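Local coordinates for ribonucleoside-diphosphate reductase, alpha chain (Actinobacillus ureae ATCC 25976, PDB 6DQX), which probably reduces ribonucleoside diphosphates to deoxyribonucleotides, as the class Id alpha subunit of ribonucleotide reductase, at residues V212-D217 against Q231-L236; N296-D301 against G425-S430. One frame throughout, in Å; residues are numbered along the deposited sequence.

Interaction 1 of 2, residues V212-D217 against Q231-L236; sequences VCVGHD and QLWAKL
Val212 and Val214 meet Leu236 and Trp233 inside a beta-alpha-beta crossover of the ribonucleotide reductase barrel: strand 209-213 runs into helices 216-223 and 227-243, and the chain returns as the parallel strand 247-249. The general principle is that alternate residues leaving a strand on one side find the residues that a helix presents on one face. Here two valines two positions apart face two helix residues three positions apart, and each valine has its own partner.

Val212 and Leu236 reach for each other tip to tip. Leu236 CD1 lies 4.0 Å from Val212 CG1 and 4.1 Å from Val212 CB, so one methyl rests against the branch of the valine. The leucine arrives there because its chain is drawn out: CG stands anti to the backbone N (chi1 -171°), and CD1 continues roughly anti to CA (chi2 157°).

Val214 and Trp233 cross at about a right angle. Val214 CG2 touches the six-membered ring at its edge, close to the ring plane, 4.2 Å from Trp233 CZ3; the indole faces are not used by this valine. The indole's one polar atom, Trp233 NE1, donates a hydrogen bond to Asn536 OD1, which satisfies this buried nitrogen and helps to fix the rotation of the ring. No hydrogen bond joins the two segments, and the 129 Å² they bury comes from side chains, which bridge 9.0 Å between Val212 CA and Leu236 CA and 10.0 Å between Val214 CA and Trp233 CA.

Around the pair, strand 209-213 is flanked by strands 181-186 and 247-249, while Trp218 and Met222 of helix 216-223 pack on Trp233, and Asn536 ties helix 227-243 to helix 532-544.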
loop_
_atom_site.group_PDB
_atom_site.type_symbol
_atom_site.label_atom_id
_atom_site.label_comp_id
_atom_site.label_asym_id
_atom_site.label_seq_id
_atom_site.Cartn_x
_atom_site.Cartn_y
_atom_site.Cartn_z
ATOM N N VAL A 212 18.911 9.434 7.765
ATOM C CA VAL A 212 19.116 10.716 7.129
ATOM C C VAL A 212 20.451 10.736 6.399
ATOM O O VAL A 212 21.511 10.410 6.980
ATOM C CB VAL A 212 19.023 11.862 8.149
ATOM C CG1 VAL A 212 19.391 13.183 7.484
ATOM C CG2 VAL A 212 17.604 11.927 8.718
ATOM N N CYS A 213 20.397 11.091 5.129
ATOM C CA CYS A 213 21.591 11.158 4.295
ATOM C C CYS A 213 22.227 12.534 4.368
ATOM O O CYS A 213 21.625 13.530 3.984
ATOM C CB CYS A 213 21.282 10.748 2.850
ATOM S SG CYS A 213 20.166 9.344 2.736
ATOM N N VAL A 214 23.460 12.580 4.873
ATOM C CA VAL A 214 24.136 13.827 5.212
ATOM C C VAL A 214 25.442 13.942 4.450
ATOM O O VAL A 214 26.336 13.089 4.634
ATOM C CB VAL A 214 24.476 13.857 6.727
ATOM C CG1 VAL A 214 25.150 15.176 7.095
ATOM C CG2 VAL A 214 23.236 13.623 7.559
ATOM N N GLY A 215 25.548 14.969 3.603
ATOM C CA GLY A 215 26.704 15.209 2.751
ATOM C C GLY A 215 27.831 15.977 3.433
ATOM O O GLY A 215 27.629 16.657 4.446
ATOM N N HIS A 216 29.018 15.877 2.848
ATOM C CA HIS A 216 30.209 16.559 3.345
ATOM C C HIS A 216 30.034 18.088 3.292
ATOM O O HIS A 216 30.185 18.756 4.310
ATOM C CB HIS A 216 31.435 16.136 2.510
ATOM C CG HIS A 216 32.702 16.855 2.875
ATOM N ND1 HIS A 216 33.419 16.570 4.016
ATOM C CD2 HIS A 216 33.378 17.844 2.239
ATOM C CE1 HIS A 216 34.484 17.355 4.070
ATOM N NE2 HIS A 216 34.480 18.138 3.006
ATOM N N ASP A 217 29.660 18.610 2.127
ATOM C CA ASP A 217 29.530 20.073 1.940
ATOM C C ASP A 217 28.465 20.672 2.875
ATOM O O ASP A 217 28.674 21.747 3.427
ATOM C CB ASP A 217 29.231 20.428 0.476
ATOM C CG ASP A 217 30.391 20.158 -0.446
ATOM O OD1 ASP A 217 31.546 20.091 0.023
ATOM O OD2 ASP A 217 30.157 20.032 -1.671
ATOM N N GLN A 231 20.689 24.711 13.510
ATOM C CA GLN A 231 19.449 24.321 14.232
ATOM C C GLN A 231 18.857 22.984 13.798
ATOM O O GLN A 231 18.314 22.247 14.612
ATOM C CB GLN A 231 18.342 25.412 14.186
ATOM C CG GLN A 231 18.078 26.092 15.539
ATOM C CD GLN A 231 17.839 25.108 16.693
ATOM O OE1 GLN A 231 17.300 24.006 16.497
ATOM N NE2 GLN A 231 18.251 25.502 17.907
ATOM N N LEU A 232 18.928 22.690 12.508
ATOM C CA LEU A 232 18.458 21.409 12.000
ATOM C C LEU A 232 19.315 20.272 12.558
ATOM O O LEU A 232 18.791 19.271 13.019
ATOM C CB LEU A 232 18.494 21.404 10.474
ATOM C CG LEU A 232 17.833 20.217 9.776
ATOM C CD1 LEU A 232 16.326 20.228 9.989
ATOM C CD2 LEU A 232 18.146 20.261 8.286
ATOM N N TRP A 233 20.635 20.449 12.525
ATOM C CA TRP A 233 21.556 19.432 13.028
ATOM C C TRP A 233 21.299 19.216 14.503
ATOM O O TRP A 233 21.221 18.079 14.949
ATOM C CB TRP A 233 22.995 19.851 12.767
ATOM C CG TRP A 233 24.029 18.827 13.129
ATOM C CD1 TRP A 233 24.998 18.942 14.084
ATOM C CD2 TRP A 233 24.215 17.544 12.524
ATOM N NE1 TRP A 233 25.774 17.801 14.119
ATOM C CE2 TRP A 233 25.320 16.931 13.169
ATOM C CE3 TRP A 233 23.565 16.852 11.496
ATOM C CZ2 TRP A 233 25.771 15.652 12.827
ATOM C CZ3 TRP A 233 24.016 15.569 11.161
ATOM C CH2 TRP A 233 25.111 14.989 11.828
ATOM N N ALA A 234 21.129 20.310 15.251
ATOM C CA ALA A 234 20.806 20.218 16.686
ATOM C C ALA A 234 19.543 19.410 16.948
ATOM O O ALA A 234 19.516 18.582 17.845
ATOM C CB ALA A 234 20.685 21.610 17.307
ATOM N N LYS A 235 18.504 19.640 16.148
ATOM C CA LYS A 235 17.260 18.886 16.275
ATOM C C LYS A 235 17.460 17.385 15.969
ATOM O O LYS A 235 16.943 16.536 16.668
ATOM C CB LYS A 235 16.175 19.493 15.366
ATOM C CG LYS A 235 14.817 18.846 15.554
ATOM C CD LYS A 235 13.710 19.470 14.713
ATOM C CE LYS A 235 12.412 18.708 14.968
ATOM N NZ LYS A 235 11.220 19.321 14.318
ATOM N N LEU A 236 18.220 17.071 14.924
ATOM C CA LEU A 236 18.514 15.672 14.589
ATOM C C LEU A 236 19.199 14.963 15.763
ATOM O O LEU A 236 18.787 13.870 16.164
ATOM C CB LEU A 236 19.371 15.606 13.317
ATOM C CG LEU A 236 19.588 14.217 12.706
ATOM C CD1 LEU A 236 19.943 14.347 11.229
ATOM C CD2 LEU A 236 20.655 13.438 13.465
#

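Interaction 2 of 2, residues N296-D301 against G425-S430; sequences NLLYFD and GSVSPS
Val427 presses its two methyls against a tight turn at Asn296 and Leu298, a worked example of an apolar side chain packed beside an Asx turn. Asn296 OD1 accepts a hydrogen bond from Leu298 N at 3.2 Å, bent to 146° at the hydrogen, with the donor lying 50° out of the carbonyl plane. The same oxygen sits 4.1 Å from Val427 CG1 and equally far from Val427 CG2, a van der Waals contact in which the amide and the valine meet aslant. The other end of the amide is held as well: Asn296 ND2 donates to Gly83 O, so the two bonds fix the rotation of the group.

Val427 chi1 of -64° sets CG1 anti to the carbonyl carbon and CG2 between the backbone N and that carbon, which lets both methyls share the oxygen. CG1 also meets Leu298 CD2 at 3.8 Å. That branch extends anti to its own CA, lengthening the leucine toward the loop, while Leu298 CG lies 4.0 Å above the plane of the Tyr299 ring, offset toward its rim.

Asn296 ends strand 288-296, just before the 3-10 turn and helix 300-303. Strand 347-351 (Leu351) and helix 353-359 (Ser355) also touch Val427, so the loop after helix 418-423 lies against the end of strand 288-296 and the 3-10 turn, as well as strand 347-351 and helix 353-359.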
loop_
_atom_site.group_PDB
_atom_site.type_symbol
_atom_site.label_atom_id
_atom_site.label_comp_id
_atom_site.label_asym_id
_atom_site.label_seq_id
_atom_site.Cartn_x
_atom_site.Cartn_y
_atom_site.Cartn_z
ATOM N N ASN A 296 33.849 -16.154 12.832
ATOM C CA ASN A 296 33.958 -16.027 14.272
ATOM C C ASN A 296 35.393 -15.653 14.597
ATOM O O ASN A 296 36.284 -16.517 14.588
ATOM C CB ASN A 296 33.618 -17.351 14.950
ATOM C CG ASN A 296 33.547 -17.247 16.449
ATOM O OD1 ASN A 296 33.840 -16.211 17.028
ATOM N ND2 ASN A 296 33.213 -18.369 17.105
ATOM N N LEU A 297 35.593 -14.386 14.922
ATOM C CA LEU A 297 36.946 -13.879 15.221
ATOM C C LEU A 297 37.555 -14.444 16.498
ATOM O O LEU A 297 38.786 -14.368 16.674
ATOM C CB LEU A 297 36.940 -12.371 15.296
ATOM C CG LEU A 297 36.436 -11.638 14.052
ATOM C CD1 LEU A 297 36.632 -10.150 14.203
ATOM C CD2 LEU A 297 37.062 -12.120 12.750
ATOM N N LEU A 298 36.744 -15.033 17.388
ATOM C CA LEU A 298 37.311 -15.717 18.560
ATOM C C LEU A 298 38.398 -16.706 18.149
ATOM O O LEU A 298 39.402 -16.889 18.869
ATOM C CB LEU A 298 36.217 -16.448 19.343
ATOM C CG LEU A 298 36.653 -17.299 20.550
ATOM C CD1 LEU A 298 37.431 -16.443 21.529
ATOM C CD2 LEU A 298 35.429 -17.896 21.233
ATOM N N TYR A 299 38.207 -17.352 17.001
ATOM C CA TYR A 299 39.133 -18.355 16.516
ATOM C C TYR A 299 40.050 -17.886 15.403
ATOM O O TYR A 299 40.581 -18.706 14.658
ATOM C CB TYR A 299 38.328 -19.604 16.102
ATOM C CG TYR A 299 37.533 -20.193 17.243
ATOM C CD1 TYR A 299 38.155 -20.553 18.444
ATOM C CD2 TYR A 299 36.145 -20.380 17.142
ATOM C CE1 TYR A 299 37.429 -21.079 19.500
ATOM C CE2 TYR A 299 35.411 -20.900 18.204
ATOM C CZ TYR A 299 36.053 -21.261 19.372
ATOM O OH TYR A 299 35.331 -21.789 20.420
ATOM N N PHE A 300 40.257 -16.572 15.283
ATOM C CA PHE A 300 41.107 -16.018 14.214
ATOM C C PHE A 300 42.452 -16.730 14.106
ATOM O O PHE A 300 42.880 -17.116 13.005
ATOM C CB PHE A 300 41.332 -14.515 14.405
ATOM C CG PHE A 300 42.255 -13.910 13.381
ATOM C CD1 PHE A 300 41.843 -13.738 12.064
ATOM C CD2 PHE A 300 43.555 -13.547 13.724
ATOM C CE1 PHE A 300 42.703 -13.213 11.109
ATOM C CE2 PHE A 300 44.410 -13.014 12.766
ATOM C CZ PHE A 300 43.991 -12.842 11.466
ATOM N N ASP A 301 43.096 -16.926 15.244
ATOM C CA ASP A 301 44.436 -17.541 15.251
ATOM C C ASP A 301 44.424 -19.014 14.831
ATOM O O ASP A 301 45.471 -19.541 14.426
ATOM C CB ASP A 301 45.122 -17.292 16.591
ATOM C CG ASP A 301 45.550 -15.851 16.732
ATOM O OD1 ASP A 301 46.081 -15.347 15.735
ATOM O OD2 ASP A 301 45.351 -15.217 17.792
ATOM N N GLY A 425 28.003 -19.934 20.517
ATOM C CA GLY A 425 28.778 -19.926 21.754
ATOM C C GLY A 425 28.643 -18.693 22.615
ATOM O O GLY A 425 29.521 -18.436 23.427
ATOM N N SER A 426 27.578 -17.903 22.414
ATOM C CA SER A 426 27.389 -16.634 23.130
ATOM C C SER A 426 28.610 -15.693 23.023
ATOM O O SER A 426 28.958 -15.003 23.961
ATOM C CB SER A 426 27.015 -16.870 24.601
ATOM O OG SER A 426 25.749 -17.461 24.661
ATOM N N VAL A 427 29.243 -15.672 21.859
ATOM C CA VAL A 427 30.337 -14.709 21.624
ATOM C C VAL A 427 29.826 -13.284 21.490
ATOM O O VAL A 427 28.610 -13.029 21.406
ATOM C CB VAL A 427 31.228 -15.075 20.408
ATOM C CG1 VAL A 427 31.935 -16.391 20.666
ATOM C CG2 VAL A 427 30.456 -15.066 19.103
ATOM N N SER A 428 30.755 -12.333 21.534
ATOM C CA SER A 428 30.410 -10.940 21.478
ATOM C C SER A 428 29.765 -10.629 20.115
ATOM O O SER A 428 30.050 -11.263 19.105
ATOM C CB SER A 428 31.647 -10.050 21.729
ATOM O OG SER A 428 32.648 -10.341 20.774
ATOM N N PRO A 429 28.869 -9.655 20.095
ATOM C CA PRO A 429 28.194 -9.307 18.832
ATOM C C PRO A 429 29.040 -8.482 17.870
ATOM O O PRO A 429 29.668 -7.534 18.290
ATOM C CB PRO A 429 26.981 -8.518 19.304
ATOM C CG PRO A 429 27.357 -7.966 20.615
ATOM C CD PRO A 429 28.445 -8.785 21.211
ATOM N N SER A 430 29.085 -8.894 16.595
ATOM C CA SER A 430 29.826 -8.191 15.535
ATOM C C SER A 430 31.143 -7.623 16.051
ATOM O O SER A 430 31.980 -8.391 16.546
ATOM C CB SER A 430 28.970 -7.154 14.745
ATOM O OG SER A 430 28.681 -6.007 15.506
#

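How the interactions relate
Interactions 1 and 2 lie on opposite sides of the chain's centre, their own centres about 35 Å apart and their nearest atoms about 20 Å apart, and they share no helix or strand. In interaction 1 every touching residue is buried; interaction 2 is also largely buried, though Leu298 is partly exposed. The first joins a strand to a helix 14 residues further on, within one crossover, and is purely apolar across the segments. The second brings together parts of the chain more than 120 residues apart, a turn and an irregular loop, and mixes methyl packing with an amide oxygen already engaged in a turn.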